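Local atomic coordinates of probable chaperone (PDB entry 4JMF), a protein that probably acts as a class I type III secretion chaperone of the CesT family, binding an effector protein before its export. Residues 89-94 and 98-103. Residues are numbered along the deposited sequence; the frame is centred on the assembly and turned at random.
Sequences NRQPLQ and RAQIHH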
loop_
_atom_site.group_PDB
_atom_site.type_symbol
_atom_site.label_atom_id
_atom_site.label_comp_id
_atom_site.label_asym_id
_atom_site.label_seq_id
_atom_site.Cartn_x
_atom_site.Cartn_y
_atom_site.Cartn_z
ATOM N N ASN B 89 -0.183 -4.124 5.323
ATOM C CA ASN B 89 -0.861 -3.770 4.081
ATOM C C ASN B 89 -2.222 -3.165 4.388
ATOM O O ASN B 89 -2.627 -3.116 5.553
ATOM C CB ASN B 89 -0.910 -4.942 3.092
ATOM C CG ASN B 89 -1.655 -6.150 3.634
ATOM O OD1 ASN B 89 -2.415 -6.057 4.610
ATOM N ND2 ASN B 89 -1.450 -7.297 2.988
ATOM N N ARG B 90 -2.908 -2.653 3.373
ATOM C CA ARG B 90 -4.177 -1.969 3.616
ATOM C C ARG B 90 -5.091 -2.060 2.408
ATOM O O ARG B 90 -4.627 -1.982 1.265
ATOM C CB ARG B 90 -3.942 -0.498 3.964
ATOM C CG ARG B 90 -5.238 0.291 4.130
ATOM C CD ARG B 90 -5.039 1.476 5.043
ATOM N NE ARG B 90 -3.997 2.307 4.529
ATOM C CZ ARG B 90 -3.222 3.113 5.243
ATOM N NH1 ARG B 90 -3.352 3.252 6.571
ATOM N NH2 ARG B 90 -2.306 3.784 4.586
ATOM N N GLN B 91 -6.387 -2.240 2.661
ATOM C CA GLN B 91 -7.358 -2.296 1.583
ATOM C C GLN B 91 -8.575 -1.486 1.965
ATOM O O GLN B 91 -8.914 -1.398 3.141
ATOM C CB GLN B 91 -7.758 -3.745 1.285
ATOM C CG GLN B 91 -6.656 -4.575 0.622
ATOM C CD GLN B 91 -6.535 -4.309 -0.879
ATOM O OE1 GLN B 91 -7.178 -4.979 -1.699
ATOM N NE2 GLN B 91 -5.705 -3.334 -1.243
ATOM N N PRO B 92 -9.229 -0.873 0.969
ATOM C CA PRO B 92 -10.461 -0.135 1.259
ATOM C C PRO B 92 -11.575 -1.138 1.489
ATOM O O PRO B 92 -11.622 -2.147 0.775
ATOM C CB PRO B 92 -10.724 0.638 -0.042
ATOM C CG PRO B 92 -9.494 0.448 -0.902
ATOM C CD PRO B 92 -8.898 -0.853 -0.466
ATOM N N LEU B 93 -12.442 -0.904 2.466
ATOM C CA LEU B 93 -13.530 -1.850 2.732
ATOM C C LEU B 93 -14.419 -2.101 1.504
ATOM O O LEU B 93 -14.981 -3.186 1.354
ATOM C CB LEU B 93 -14.367 -1.375 3.925
ATOM C CG LEU B 93 -13.654 -1.299 5.276
ATOM C CD1 LEU B 93 -14.574 -0.720 6.353
ATOM C CD2 LEU B 93 -13.137 -2.667 5.708
ATOM N N GLN B 94 -14.528 -1.112 0.617
ATOM C CA GLN B 94 -15.335 -1.235 -0.611
ATOM C C GLN B 94 -14.891 -2.360 -1.537
ATOM O O GLN B 94 -15.667 -2.808 -2.377
ATOM C CB GLN B 94 -15.294 0.066 -1.415
ATOM C CG GLN B 94 -16.184 1.173 -0.892
ATOM C CD GLN B 94 -15.969 1.442 0.586
ATOM O OE1 GLN B 94 -14.851 1.779 1.023
ATOM N NE2 GLN B 94 -17.035 1.269 1.376
ATOM N N ARG B 98 -15.191 -11.634 0.731
ATOM C CA ARG B 98 -14.561 -12.735 1.458
ATOM C C ARG B 98 -13.232 -13.198 0.873
ATOM O O ARG B 98 -12.255 -13.391 1.606
ATOM C CB ARG B 98 -15.509 -13.926 1.574
ATOM C CG ARG B 98 -15.056 -14.904 2.646
ATOM C CD ARG B 98 -16.096 -15.963 2.887
ATOM N NE ARG B 98 -17.426 -15.382 2.957
ATOM C CZ ARG B 98 -18.544 -16.083 2.827
ATOM N NH1 ARG B 98 -18.475 -17.396 2.634
ATOM N NH2 ARG B 98 -19.725 -15.471 2.887
ATOM N N ALA B 99 -13.185 -13.380 -0.441
ATOM C CA ALA B 99 -11.950 -13.819 -1.089
ATOM C C ALA B 99 -10.856 -12.768 -0.921
ATOM O O ALA B 99 -9.699 -13.076 -0.597
ATOM C CB ALA B 99 -12.200 -14.086 -2.565
ATOM N N GLN B 100 -11.219 -11.517 -1.153
ATOM C CA GLN B 100 -10.208 -10.477 -1.127
ATOM C C GLN B 100 -9.633 -10.232 0.279
ATOM O O GLN B 100 -8.419 -10.048 0.426
ATOM C CB GLN B 100 -10.732 -9.198 -1.778
ATOM C CG GLN B 100 -9.672 -8.106 -1.918
ATOM C CD GLN B 100 -8.486 -8.520 -2.818
ATOM O OE1 GLN B 100 -8.562 -9.498 -3.587
ATOM N NE2 GLN B 100 -7.390 -7.760 -2.730
ATOM N N ILE B 101 -10.474 -10.259 1.309
ATOM C CA ILE B 101 -9.959 -10.048 2.657
ATOM C C ILE B 101 -9.045 -11.210 3.059
ATOM O O ILE B 101 -7.968 -11.001 3.639
ATOM C CB ILE B 101 -11.081 -9.720 3.687
ATOM C CG1 ILE B 101 -10.493 -9.188 4.994
ATOM C CG2 ILE B 101 -11.981 -10.926 3.974
ATOM C CD1 ILE B 101 -11.567 -8.652 5.962
ATOM N N HIS B 102 -9.447 -12.422 2.683
ATOM C CA HIS B 102 -8.613 -13.603 2.876
ATOM C C HIS B 102 -7.274 -13.387 2.166
ATOM O O HIS B 102 -6.209 -13.613 2.738
ATOM C CB HIS B 102 -9.341 -14.840 2.334
ATOM C CG HIS B 102 -8.599 -16.129 2.527
ATOM N ND1 HIS B 102 -7.760 -16.656 1.566
ATOM C CD2 HIS B 102 -8.597 -17.014 3.554
ATOM C CE1 HIS B 102 -7.260 -17.799 2.001
ATOM N NE2 HIS B 102 -7.750 -18.039 3.205
ATOM N N HIS B 103 -7.335 -12.932 0.921
ATOM C CA HIS B 103 -6.122 -12.673 0.141
ATOM C C HIS B 103 -5.206 -11.640 0.805
ATOM O O HIS B 103 -3.977 -11.802 0.809
ATOM C CB HIS B 103 -6.487 -12.235 -1.278
ATOM C CG HIS B 103 -5.308 -12.072 -2.184
ATOM N ND1 HIS B 103 -4.677 -13.139 -2.785
ATOM C CD2 HIS B 103 -4.640 -10.963 -2.589
ATOM C CE1 HIS B 103 -3.676 -12.698 -3.529
ATOM N NE2 HIS B 103 -3.629 -11.382 -3.426
#
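Gln91 and Gln100 reach each other through two bent side chains. On strand 85-92, CG of Gln91 stands anti to the carbonyl carbon and the chain bends at chi2 (-80°), turning the amide back towards the carbonyl of the preceding residue, Arg90. On helix 98-114, CG of Gln100 lies anti to the backbone N, and a turn at chi2 carries its amide out to the strand. The two side chains meet nearly at right angles, their amide planes 52° apart. Gln100 NE2 donates to Gln91 OE1 at 3.0 Å, arriving above the carbonyl plane rather than along a lone pair, with an angle of 152° at the hydrogen. The other half of the Gln91 amide is occupied too: its NE2 donates to Arg90 O at 3.0 Å, an acceptor lying almost in the amide plane. Cys72, in a loop, packs against both glutamines, while nearby Asn89 OD1 accepts from Gln104 NE2 one helical turn further on. The contact thus joins the end of strand 85-92, an inner strand next to the edge strand 75-78, to the first turn of helix 98-114, which packs across the sheet in this alpha/beta chaperone fold. Chemically, a single side-chain bond links the segments here; the bond to Arg90 O probably favours the orientation in which the buried Gln91 presents its oxygen to the NH2 group of Gln100.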